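Local structure of CmeC (Campylobacter jejuni, 4MT4) at residues L82-S88 / M116-Y122; N165-Y170 / N224-L229; L297-T303 / I326-L332. The protein probably acts as the outer membrane channel of a drug efflux system, forming a trimeric beta barrel continued by a long helical tunnel. Residues are numbered along the deposited sequence.

Contact 1. Residues L82-S88 / M116-Y122; sequences LPKFDGS and MGLNLSY. With C8E ((hydroxyethyloxy)tri(ethyloxy)octane), chain Q.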
loop_
_atom_site.group_PDB
_atom_site.type_symbol
_atom_site.label_atom_id
_atom_site.label_comp_id
_atom_site.label_asym_id
_atom_site.label_seq_id
_atom_site.Cartn_x
_atom_site.Cartn_y
_atom_site.Cartn_z
ATOM N N LEU B 82 -24.312 -28.726 11.724
ATOM C CA LEU B 82 -24.557 -30.146 11.941
ATOM C C LEU B 82 -23.968 -30.622 13.268
ATOM O O LEU B 82 -22.982 -30.063 13.746
ATOM C CB LEU B 82 -23.975 -30.955 10.778
ATOM C CG LEU B 82 -24.524 -30.638 9.386
ATOM C CD1 LEU B 82 -23.615 -31.201 8.306
ATOM C CD2 LEU B 82 -25.934 -31.186 9.237
ATOM N N PRO B 83 -24.577 -31.656 13.872
ATOM C CA PRO B 83 -24.083 -32.216 15.135
ATOM C C PRO B 83 -22.709 -32.864 14.991
ATOM O O PRO B 83 -22.454 -33.574 14.018
ATOM C CB PRO B 83 -25.143 -33.263 15.494
ATOM C CG PRO B 83 -25.778 -33.619 14.194
ATOM C CD PRO B 83 -25.793 -32.345 13.407
ATOM N N LYS B 84 -21.839 -32.620 15.964
ATOM C CA LYS B 84 -20.488 -33.163 15.947
ATOM C C LYS B 84 -20.397 -34.447 16.769
ATOM O O LYS B 84 -21.006 -34.560 17.833
ATOM C CB LYS B 84 -19.495 -32.126 16.474
ATOM C CG LYS B 84 -19.517 -30.811 15.711
ATOM C CD LYS B 84 -19.132 -31.020 14.256
ATOM C CE LYS B 84 -19.222 -29.726 13.466
ATOM N NZ LYS B 84 -18.363 -28.657 14.046
ATOM N N PHE B 85 -19.637 -35.414 16.269
ATOM C CA PHE B 85 -19.451 -36.675 16.976
ATOM C C PHE B 85 -17.979 -36.914 17.291
ATOM O O PHE B 85 -17.121 -36.828 16.411
ATOM C CB PHE B 85 -20.012 -37.841 16.161
ATOM C CG PHE B 85 -21.502 -37.798 15.992
ATOM C CD1 PHE B 85 -22.339 -38.311 16.968
ATOM C CD2 PHE B 85 -22.067 -37.247 14.852
ATOM C CE1 PHE B 85 -23.711 -38.273 16.815
ATOM C CE2 PHE B 85 -23.437 -37.206 14.693
ATOM C CZ PHE B 85 -24.261 -37.720 15.675
ATOM N N ASP B 86 -17.696 -37.209 18.556
ATOM C CA ASP B 86 -16.328 -37.444 18.999
ATOM C C ASP B 86 -16.223 -38.680 19.885
ATOM O O ASP B 86 -17.167 -39.038 20.592
ATOM C CB ASP B 86 -15.791 -36.225 19.753
ATOM C CG ASP B 86 -15.736 -34.980 18.890
ATOM O OD1 ASP B 86 -16.757 -34.265 18.812
ATOM O OD2 ASP B 86 -14.672 -34.712 18.294
ATOM N N GLY B 87 -15.064 -39.329 19.838
ATOM C CA GLY B 87 -14.788 -40.462 20.698
ATOM C C GLY B 87 -13.922 -40.021 21.857
ATOM O O GLY B 87 -13.115 -39.102 21.719
ATOM N N SER B 88 -14.091 -40.664 23.006
ATOM C CA SER B 88 -13.331 -40.297 24.195
ATOM C C SER B 88 -13.027 -41.500 25.080
ATOM O O SER B 88 -13.810 -42.445 25.162
ATOM C CB SER B 88 -14.083 -39.240 25.005
ATOM O OG SER B 88 -15.285 -39.767 25.540
ATOM N N MET B 116 -15.269 -44.337 28.567
ATOM C CA MET B 116 -15.094 -44.633 27.145
ATOM C C MET B 116 -16.441 -44.608 26.429
ATOM O O MET B 116 -17.382 -45.274 26.857
ATOM C CB MET B 116 -14.431 -45.999 26.948
ATOM C CG MET B 116 -14.314 -46.420 25.491
ATOM S SD MET B 116 -13.867 -48.152 25.270
ATOM C CE MET B 116 -12.316 -48.228 26.162
ATOM N N GLY B 117 -16.534 -43.843 25.344
ATOM C CA GLY B 117 -17.762 -43.794 24.568
ATOM C C GLY B 117 -17.822 -42.720 23.496
ATOM O O GLY B 117 -16.871 -41.961 23.307
ATOM N N LEU B 118 -18.947 -42.663 22.787
ATOM C CA LEU B 118 -19.167 -41.642 21.766
ATOM C C LEU B 118 -19.806 -40.396 22.368
ATOM O O LEU B 118 -20.623 -40.488 23.283
ATOM C CB LEU B 118 -20.052 -42.174 20.634
ATOM C CG LEU B 118 -19.547 -43.333 19.768
ATOM C CD1 LEU B 118 -18.033 -43.284 19.590
ATOM C CD2 LEU B 118 -19.997 -44.676 20.325
ATOM N N ASN B 119 -19.439 -39.231 21.843
ATOM C CA ASN B 119 -19.985 -37.974 22.341
ATOM C C ASN B 119 -20.760 -37.198 21.281
ATOM O O ASN B 119 -20.333 -37.095 20.133
ATOM C CB ASN B 119 -18.865 -37.096 22.903
ATOM C CG ASN B 119 -18.153 -37.742 24.073
ATOM O OD1 ASN B 119 -17.061 -38.289 23.924
ATOM N ND2 ASN B 119 -18.772 -37.685 25.247
ATOM N N LEU B 120 -21.905 -36.657 21.680
ATOM C CA LEU B 120 -22.696 -35.799 20.812
ATOM C C LEU B 120 -22.626 -34.355 21.289
ATOM O O LEU B 120 -22.797 -34.075 22.471
ATOM C CB LEU B 120 -24.152 -36.266 20.765
ATOM C CG LEU B 120 -25.162 -35.278 20.171
ATOM C CD1 LEU B 120 -25.029 -35.210 18.658
ATOM C CD2 LEU B 120 -26.586 -35.632 20.581
ATOM N N SER B 121 -22.362 -33.442 20.363
ATOM C CA SER B 121 -22.384 -32.017 20.667
ATOM C C SER B 121 -23.047 -31.258 19.524
ATOM O O SER B 121 -22.570 -31.286 18.389
ATOM C CB SER B 121 -20.972 -31.487 20.915
ATOM O OG SER B 121 -20.145 -31.678 19.780
ATOM N N TYR B 122 -24.157 -30.592 19.825
ATOM C CA TYR B 122 -24.926 -29.889 18.806
ATOM C C TYR B 122 -25.483 -28.572 19.333
ATOM O O TYR B 122 -26.200 -28.542 20.332
ATOM C CB TYR B 122 -26.069 -30.771 18.300
ATOM C CG TYR B 122 -26.754 -30.246 17.057
ATOM C CD1 TYR B 122 -26.094 -29.391 16.181
ATOM C CD2 TYR B 122 -28.066 -30.598 16.764
ATOM C CE1 TYR B 122 -26.718 -28.909 15.047
ATOM C CE2 TYR B 122 -28.699 -30.119 15.632
ATOM C CZ TYR B 122 -28.020 -29.276 14.777
ATOM O OH TYR B 122 -28.647 -28.797 13.648
HETATM C C1 C8E Q . -29.112 -49.408 25.099
HETATM C C2 C8E Q . -27.998 -48.859 24.274
HETATM C C3 C8E Q . -27.049 -49.827 23.653
HETATM C C4 C8E Q . -25.644 -49.831 24.151
HETATM C C5 C8E Q . -24.561 -50.090 23.160
HETATM C C6 C8E Q . -23.154 -49.902 23.614
HETATM C C7 C8E Q . -22.154 -49.434 22.612
HETATM C C8 C8E Q . -20.921 -48.784 23.142
HETATM O O9 C8E Q . -20.244 -47.897 22.333
HETATM C C10 C8E Q . -19.170 -47.208 22.853
HETATM C C11 C8E Q . -17.938 -47.099 22.020
HETATM O O12 C8E Q . -16.899 -46.348 22.524
HETATM C C13 C8E Q . -16.100 -45.621 21.669
HETATM C C14 C8E Q . -14.639 -45.583 21.966
HETATM O O15 C8E Q . -13.995 -44.367 21.878
HETATM C C16 C8E Q . -12.803 -44.289 21.195
HETATM C C17 C8E Q . -11.820 -43.252 21.617
HETATM O O18 C8E Q . -10.538 -43.331 21.116
HETATM C C19 C8E Q . -10.321 -43.744 19.817
HETATM C C20 C8E Q . -9.684 -45.074 19.590
HETATM O O21 C8E Q . -9.800 -45.650 18.340
HETATM O O HOH W 1 -19.029 -34.285 20.128
#
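This contact belongs to the outer membrane beta barrel, close to where its strands meet the helical part of the channel. Strand 84-88 runs antiparallel to strand 116-122. The segment axes come within 4.6 Å at 157°. Three hydrogen-bonded pairs carry the register. K84 N gives to S121 O at 2.9 Å, and S121 N returns to K84 O at 3.1 Å. D86 N to N119 O is 3.1 Å, and N119 N to D86 O is short at 2.6 Å. S88 and G117 exchange two bonds: S88 N to G117 O and G117 N to S88 O are both 3.1 Å.

The two faces differ sharply. K84, D86, S88, N119 and S121 form a polar one. There S88 OG donates to N119 OD1 at 2.8 Å. A water lies 3.0 Å from K84 O, 2.6 Å from D86 OD1 and 2.9 Å from S121 OG. F85, L118 and L120 make the apolar face, where F85 CE1 meets L120 CD1 at 3.8 Å. A detergent molecule crosses the strands on this side, with its O12 3.4 Å from G117 CA and its C11 3.6 Å from L118 CD2. At the loop end P83 CD sits over the Y122 ring, 3.9 Å from its centroid, in a CH-pi contact.

The far edge of strand 84-88 pairs with a strand of the second subunit. K84 forms a salt bridge with E339 of that subunit, and D86 hydrogen-bonds to its H336. Alternating polar and apolar residues in a sheet that continues between subunits are typical of the trimeric outer membrane factor barrel.

Contact 2. Residues N165-Y170 / N224-L229; sequences NLVNAY and NKENYL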
loop_
_atom_site.group_PDB
_atom_site.type_symbol
_atom_site.label_atom_id
_atom_site.label_comp_id
_atom_site.label_asym_id
_atom_site.label_seq_id
_atom_site.Cartn_x
_atom_site.Cartn_y
_atom_site.Cartn_z
ATOM N N ASN B 165 3.283 -0.712 -24.974
ATOM C CA ASN B 165 4.326 0.198 -24.517
ATOM C C ASN B 165 5.702 -0.300 -24.940
ATOM O O ASN B 165 6.617 0.492 -25.178
ATOM C CB ASN B 165 4.274 0.369 -22.999
ATOM C CG ASN B 165 3.125 1.246 -22.546
ATOM O OD1 ASN B 165 2.614 2.064 -23.311
ATOM N ND2 ASN B 165 2.716 1.084 -21.293
ATOM N N LEU B 166 5.840 -1.619 -25.033
ATOM C CA LEU B 166 7.085 -2.229 -25.482
ATOM C C LEU B 166 7.291 -2.007 -26.978
ATOM O O LEU B 166 8.388 -1.654 -27.414
ATOM C CB LEU B 166 7.097 -3.724 -25.169
ATOM C CG LEU B 166 8.303 -4.493 -25.710
ATOM C CD1 LEU B 166 9.597 -3.953 -25.113
ATOM C CD2 LEU B 166 8.165 -5.984 -25.446
ATOM N N VAL B 167 6.232 -2.218 -27.755
ATOM C CA VAL B 167 6.279 -1.992 -29.197
ATOM C C VAL B 167 6.549 -0.521 -29.487
ATOM O O VAL B 167 7.276 -0.180 -30.419
ATOM C CB VAL B 167 4.966 -2.420 -29.888
ATOM C CG1 VAL B 167 5.064 -2.213 -31.386
ATOM C CG2 VAL B 167 4.650 -3.873 -29.573
ATOM N N ASN B 168 5.954 0.344 -28.673
ATOM C CA ASN B 168 6.190 1.779 -28.753
ATOM C C ASN B 168 7.662 2.084 -28.501
ATOM O O ASN B 168 8.254 2.945 -29.151
ATOM C CB ASN B 168 5.311 2.514 -27.741
ATOM C CG ASN B 168 5.231 4.008 -27.997
ATOM O OD1 ASN B 168 4.489 4.718 -27.320
ATOM N ND2 ASN B 168 5.980 4.489 -28.982
ATOM N N ALA B 169 8.246 1.362 -27.552
ATOM C CA ALA B 169 9.646 1.543 -27.198
ATOM C C ALA B 169 10.566 1.032 -28.302
ATOM O O ALA B 169 11.618 1.613 -28.560
ATOM C CB ALA B 169 9.951 0.845 -25.886
ATOM N N TYR B 170 10.160 -0.054 -28.953
ATOM C CA TYR B 170 10.915 -0.596 -30.077
ATOM C C TYR B 170 10.920 0.376 -31.254
ATOM O O TYR B 170 11.954 0.597 -31.885
ATOM C CB TYR B 170 10.341 -1.944 -30.520
ATOM C CG TYR B 170 10.924 -3.144 -29.807
ATOM C CD1 TYR B 170 12.260 -3.494 -29.971
ATOM C CD2 TYR B 170 10.134 -3.942 -28.989
ATOM C CE1 TYR B 170 12.795 -4.595 -29.325
ATOM C CE2 TYR B 170 10.660 -5.046 -28.342
ATOM C CZ TYR B 170 11.991 -5.367 -28.512
ATOM O OH TYR B 170 12.512 -6.466 -27.865
ATOM N N ASN B 224 14.778 2.680 -22.230
ATOM C CA ASN B 224 13.328 2.717 -22.106
ATOM C C ASN B 224 12.699 1.431 -22.628
ATOM O O ASN B 224 11.664 0.983 -22.134
ATOM C CB ASN B 224 12.765 3.924 -22.857
ATOM C CG ASN B 224 11.253 4.000 -22.794
ATOM O OD1 ASN B 224 10.685 4.487 -21.815
ATOM N ND2 ASN B 224 10.592 3.528 -23.844
ATOM N N LYS B 225 13.339 0.839 -23.630
ATOM C CA LYS B 225 12.873 -0.408 -24.218
ATOM C C LYS B 225 13.111 -1.574 -23.263
ATOM O O LYS B 225 12.262 -2.454 -23.116
ATOM C CB LYS B 225 13.572 -0.654 -25.558
ATOM C CG LYS B 225 13.042 -1.839 -26.351
ATOM C CD LYS B 225 13.844 -3.109 -26.088
ATOM C CE LYS B 225 15.332 -2.895 -26.324
ATOM N NZ LYS B 225 16.107 -4.160 -26.192
ATOM N N GLU B 226 14.274 -1.574 -22.619
ATOM C CA GLU B 226 14.626 -2.622 -21.669
ATOM C C GLU B 226 13.727 -2.592 -20.439
ATOM O O GLU B 226 13.487 -3.626 -19.814
ATOM C CB GLU B 226 16.090 -2.490 -21.248
ATOM C CG GLU B 226 17.076 -3.001 -22.283
ATOM C CD GLU B 226 17.012 -4.507 -22.449
ATOM O OE1 GLU B 226 16.774 -5.209 -21.442
ATOM O OE2 GLU B 226 17.199 -4.991 -23.585
ATOM N N ASN B 227 13.232 -1.406 -20.096
ATOM C CA ASN B 227 12.360 -1.246 -18.938
ATOM C C ASN B 227 11.007 -1.916 -19.143
ATOM O O ASN B 227 10.454 -2.514 -18.218
ATOM C CB ASN B 227 12.159 0.236 -18.620
ATOM C CG ASN B 227 11.331 0.457 -17.367
ATOM O OD1 ASN B 227 11.835 0.341 -16.250
ATOM N ND2 ASN B 227 10.055 0.779 -17.547
ATOM N N TYR B 228 10.480 -1.810 -20.358
ATOM C CA TYR B 228 9.186 -2.393 -20.686
ATOM C C TYR B 228 9.320 -3.860 -21.076
ATOM O O TYR B 228 8.355 -4.618 -21.003
ATOM C CB TYR B 228 8.511 -1.605 -21.809
ATOM C CG TYR B 228 7.921 -0.290 -21.350
ATOM C CD1 TYR B 228 6.805 -0.259 -20.524
ATOM C CD2 TYR B 228 8.477 0.920 -21.745
ATOM C CE1 TYR B 228 6.260 0.937 -20.101
ATOM C CE2 TYR B 228 7.936 2.124 -21.328
ATOM C CZ TYR B 228 6.828 2.125 -20.506
ATOM O OH TYR B 228 6.284 3.317 -20.086
ATOM N N LEU B 229 10.518 -4.254 -21.495
ATOM C CA LEU B 229 10.793 -5.657 -21.773
ATOM C C LEU B 229 10.778 -6.432 -20.461
ATOM O O LEU B 229 10.171 -7.499 -20.366
ATOM C CB LEU B 229 12.137 -5.830 -22.483
ATOM C CG LEU B 229 12.171 -6.801 -23.669
ATOM C CD1 LEU B 229 13.601 -7.214 -23.987
ATOM C CD2 LEU B 229 11.296 -8.025 -23.428
#
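Helix segments 165-170 and 224-229 pack antiparallel, with axes 8.6 Å apart at closest approach and 158° between their directions. The CA atoms of A169 and K225 are 4.8 Å apart, and those of L166 and Y228 5.2 Å. The small A169 allows the close approach: its CB is 3.6 Å from K225 CA and 3.4 Å from N224 ND2.

L166 fills the space beside it. Its CD1 lies 3.7 Å from K225 O and 4.1 Å from L229 CG. Two tyrosines flank this centre. N165 CB sits over the Y228 ring, 3.8 Å from the centroid. K225 CG sits over the Y170 ring, 4.0 Å from its centroid. Beside the pairing, N168 of the first helix hydrogen-bonds to N430 of helix 411-445.

K225 NZ turns to E226 OE2 at 2.9 Å, a salt bridge within its own helix. No hydrogen bond crosses between the segments. The pairing therefore rests on van der Waals and CH-pi contacts, with K225 and N165 lending the carbon atoms of polar side chains.

Contact 3. Residues L297-T303 / I326-L332; sequences LPSLSLT and IGGNFTL. With C8E ((hydroxyethyloxy)tri(ethyloxy)octane), chain C; C8E ((hydroxyethyloxy)tri(ethyloxy)octane), chain U.
L300 and F330 form the apolar centre, a non-hydrogen-bonded pair with CA atoms 4.8 Å apart. L300 is t,p and F330 has chi1 m. L300 CD1 then lies over the F330 ring, 3.6 Å from its centroid, in a CH-pi contact. P298 CB approaches F330 CD1 at 4.1 Å, and P298 CG meets L332 CG at 3.6 Å. L302 lies on the same face opposite G328. A detergent molecule occupies the space there, with C7 3.8 Å from G328 N and C2 3.8 Å from L302 CD2. A CB on G328 would clash with it. A second detergent has C19 3.8 Å from L332 CD1.

Both backbones are extended, and strands 299-303 and 326-332 run antiparallel. Their axes are 4.7 Å apart at closest approach, at 163°. S299 pairs with T331, S301 with N329 and T303 with G327, each through two bonds. S299 N to T331 O is 3.0 Å and T331 N to S299 O 3.1 Å. S301 N to N329 O is 3.1 Å and N329 N to S301 O 3.0 Å. T303 N to G327 O is 2.9 Å and G327 N to T303 O 2.8 Å.

S299, S301, T303, N329 and T331 give the polar face. S299 and T331 both have chi1 p, and S299 OG is 2.4 Å from T331 OG1. A water donates to N329 O at 2.6 Å and hydrogen-bonds to S301 OG at 3.1 Å and T331 OG1 at 3.2 Å. Strand 326-332 also pairs with a strand of the third subunit. This is a beta hairpin of a transmembrane barrel, greasy on its detergent-bound face and polar on the other.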
loop_
_atom_site.group_PDB
_atom_site.type_symbol
_atom_site.label_atom_id
_atom_site.label_comp_id
_atom_site.label_asym_id
_atom_site.label_seq_id
_atom_site.Cartn_x
_atom_site.Cartn_y
_atom_site.Cartn_z
ATOM N N LEU B 297 -30.086 -13.306 22.504
ATOM C CA LEU B 297 -31.119 -14.329 22.626
ATOM C C LEU B 297 -30.589 -15.637 23.217
ATOM O O LEU B 297 -29.400 -15.934 23.103
ATOM C CB LEU B 297 -31.753 -14.575 21.254
ATOM C CG LEU B 297 -32.510 -13.367 20.701
ATOM C CD1 LEU B 297 -33.240 -13.723 19.424
ATOM C CD2 LEU B 297 -33.483 -12.830 21.741
ATOM N N PRO B 298 -31.475 -16.417 23.865
ATOM C CA PRO B 298 -31.114 -17.696 24.491
ATOM C C PRO B 298 -30.468 -18.691 23.529
ATOM O O PRO B 298 -30.994 -18.938 22.444
ATOM C CB PRO B 298 -32.461 -18.235 24.986
ATOM C CG PRO B 298 -33.297 -17.026 25.187
ATOM C CD PRO B 298 -32.885 -16.066 24.114
ATOM N N SER B 299 -29.335 -19.254 23.937
ATOM C CA SER B 299 -28.662 -20.286 23.160
ATOM C C SER B 299 -28.979 -21.665 23.727
ATOM O O SER B 299 -29.035 -21.842 24.942
ATOM C CB SER B 299 -27.150 -20.053 23.148
ATOM O OG SER B 299 -26.619 -20.090 24.461
ATOM N N LEU B 300 -29.189 -22.638 22.846
ATOM C CA LEU B 300 -29.501 -23.997 23.276
ATOM C C LEU B 300 -28.422 -24.979 22.829
ATOM O O LEU B 300 -28.080 -25.048 21.649
ATOM C CB LEU B 300 -30.868 -24.432 22.739
ATOM C CG LEU B 300 -31.329 -25.851 23.085
ATOM C CD1 LEU B 300 -31.359 -26.059 24.592
ATOM C CD2 LEU B 300 -32.693 -26.139 22.473
ATOM N N SER B 301 -27.891 -25.736 23.783
ATOM C CA SER B 301 -26.821 -26.685 23.505
ATOM C C SER B 301 -27.243 -28.114 23.831
ATOM O O SER B 301 -27.763 -28.387 24.912
ATOM C CB SER B 301 -25.567 -26.313 24.296
ATOM O OG SER B 301 -25.203 -24.965 24.057
ATOM N N LEU B 302 -27.016 -29.022 22.887
ATOM C CA LEU B 302 -27.368 -30.423 23.073
ATOM C C LEU B 302 -26.121 -31.285 23.232
ATOM O O LEU B 302 -25.190 -31.196 22.436
ATOM C CB LEU B 302 -28.211 -30.926 21.900
ATOM C CG LEU B 302 -29.716 -31.080 22.134
ATOM C CD1 LEU B 302 -30.332 -29.788 22.648
ATOM C CD2 LEU B 302 -30.407 -31.538 20.858
ATOM N N THR B 303 -26.111 -32.113 24.271
ATOM C CA THR B 303 -25.013 -33.043 24.503
ATOM C C THR B 303 -25.536 -34.460 24.711
ATOM O O THR B 303 -26.619 -34.658 25.257
ATOM C CB THR B 303 -24.164 -32.632 25.722
ATOM O OG1 THR B 303 -25.009 -32.467 26.866
ATOM C CG2 THR B 303 -23.430 -31.327 25.446
ATOM N N ILE B 326 -28.247 -37.713 28.062
ATOM C CA ILE B 326 -28.618 -36.700 27.088
ATOM C C ILE B 326 -28.939 -35.418 27.846
ATOM O O ILE B 326 -29.595 -35.455 28.888
ATOM C CB ILE B 326 -29.819 -37.152 26.217
ATOM C CG1 ILE B 326 -30.214 -36.058 25.223
ATOM C CG2 ILE B 326 -31.004 -37.556 27.091
ATOM C CD1 ILE B 326 -31.348 -36.455 24.300
ATOM N N GLY B 327 -28.453 -34.290 27.342
ATOM C CA GLY B 327 -28.619 -33.028 28.036
ATOM C C GLY B 327 -28.860 -31.828 27.145
ATOM O O GLY B 327 -28.351 -31.750 26.027
ATOM N N GLY B 328 -29.648 -30.888 27.652
ATOM C CA GLY B 328 -29.882 -29.627 26.975
ATOM C C GLY B 328 -29.584 -28.489 27.928
ATOM O O GLY B 328 -29.836 -28.603 29.126
ATOM N N ASN B 329 -29.044 -27.393 27.404
ATOM C CA ASN B 329 -28.688 -26.255 28.244
ATOM C C ASN B 329 -29.055 -24.912 27.619
ATOM O O ASN B 329 -28.586 -24.573 26.534
ATOM C CB ASN B 329 -27.190 -26.281 28.561
ATOM C CG ASN B 329 -26.779 -25.179 29.513
ATOM O OD1 ASN B 329 -27.535 -24.800 30.408
ATOM N ND2 ASN B 329 -25.576 -24.652 29.322
ATOM N N PHE B 330 -29.894 -24.153 28.315
ATOM C CA PHE B 330 -30.239 -22.803 27.890
ATOM C C PHE B 330 -29.389 -21.776 28.632
ATOM O O PHE B 330 -29.203 -21.876 29.843
ATOM C CB PHE B 330 -31.728 -22.520 28.118
ATOM C CG PHE B 330 -32.618 -22.988 27.001
ATOM C CD1 PHE B 330 -32.699 -22.270 25.819
ATOM C CD2 PHE B 330 -33.384 -24.133 27.137
ATOM C CE1 PHE B 330 -33.519 -22.691 24.789
ATOM C CE2 PHE B 330 -34.207 -24.560 26.112
ATOM C CZ PHE B 330 -34.273 -23.838 24.936
ATOM N N THR B 331 -28.863 -20.799 27.900
ATOM C CA THR B 331 -28.139 -19.687 28.509
ATOM C C THR B 331 -28.638 -18.359 27.951
ATOM O O THR B 331 -28.804 -18.203 26.742
ATOM C CB THR B 331 -26.618 -19.793 28.287
ATOM O OG1 THR B 331 -26.341 -19.939 26.889
ATOM C CG2 THR B 331 -26.045 -20.984 29.045
ATOM N N LEU B 332 -28.873 -17.403 28.845
ATOM C CA LEU B 332 -29.460 -16.122 28.476
ATOM C C LEU B 332 -28.807 -14.990 29.265
ATOM O O LEU B 332 -28.949 -14.921 30.484
ATOM C CB LEU B 332 -30.971 -16.142 28.731
ATOM C CG LEU B 332 -31.949 -15.206 28.006
ATOM C CD1 LEU B 332 -32.951 -14.627 28.997
ATOM C CD2 LEU B 332 -31.266 -14.095 27.218
HETATM C C1 C8E C . -33.777 -30.778 19.005
HETATM C C2 C8E C . -34.127 -30.692 20.452
HETATM C C3 C8E C . -34.566 -31.945 21.132
HETATM C C4 C8E C . -34.854 -31.879 22.594
HETATM C C5 C8E C . -33.703 -31.861 23.542
HETATM C C6 C8E C . -34.000 -31.491 24.957
HETATM C C7 C8E C . -32.946 -31.729 25.984
HETATM C C8 C8E C . -32.854 -33.098 26.568
HETATM O O9 C8E C . -33.199 -33.254 27.892
HETATM C C10 C8E C . -33.056 -34.493 28.483
HETATM C C11 C8E C . -33.903 -34.805 29.669
HETATM O O12 C8E C . -35.227 -35.110 29.440
HETATM C C13 C8E C . -36.048 -35.433 30.498
HETATM C C14 C8E C . -37.348 -36.091 30.185
HETATM O O15 C8E C . -38.167 -36.389 31.250
HETATM C C16 C8E C . -38.492 -35.387 32.135
HETATM C C17 C8E C . -39.322 -35.761 33.312
HETATM O O18 C8E C . -39.180 -34.994 34.445
HETATM C C19 C8E C . -39.580 -35.510 35.658
HETATM C C20 C8E C . -40.969 -36.043 35.745
HETATM O O21 C8E C . -41.329 -36.736 36.885
HETATM C C1 C8E U . -33.202 -16.354 49.951
HETATM C C2 C8E U . -33.499 -16.868 48.584
HETATM C C3 C8E U . -34.818 -16.520 47.984
HETATM C C4 C8E U . -35.254 -17.285 46.781
HETATM C C5 C8E U . -35.204 -16.599 45.459
HETATM C C6 C8E U . -35.441 -17.439 44.251
HETATM C C7 C8E U . -35.290 -16.794 42.916
HETATM C C8 C8E U . -35.071 -17.701 41.755
HETATM O O9 C8E U . -34.625 -17.153 40.572
HETATM C C10 C8E U . -34.491 -17.972 39.471
HETATM C C11 C8E U . -34.850 -17.408 38.138
HETATM O O12 C8E U . -34.589 -18.189 37.034
HETATM C C13 C8E U . -34.345 -17.600 35.813
HETATM C C14 C8E U . -33.785 -18.481 34.749
HETATM O O15 C8E U . -34.009 -18.135 33.436
HETATM C C16 C8E U . -33.853 -19.098 32.464
HETATM C C17 C8E U . -32.953 -18.789 31.319
HETATM O O18 C8E U . -33.538 -18.660 30.078
HETATM C C19 C8E U . -34.676 -17.891 29.942
HETATM C C20 C8E U . -35.243 -17.716 28.572
HETATM O O21 C8E U . -36.558 -17.314 28.455
HETATM O O HOH W 2 -26.594 -22.974 25.960
#

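Overall arrangement
Contacts 1 and 3 belong to the same four-stranded sheet, with centres about 16 Å apart. Strands 109-124 and 299-310 are neighbours in it, and Y122 O probably hydrogen-bonds to L302 N. Each contact includes an outermost strand of this sheet, and these strands join different subunits. Contact 1 is a surface contact, while contact 3 is partly buried. Contact 2 is also partly buried, but lies in the helical part, across the chain's centre, about 64 Å from contact 1 and 68 Å from contact 3, centre to centre. Backbone hydrogen bonds between strands, and bound detergent, mark the barrel pairs. No hydrogen bond crosses contact 2, which relies on apolar and CH-pi packing.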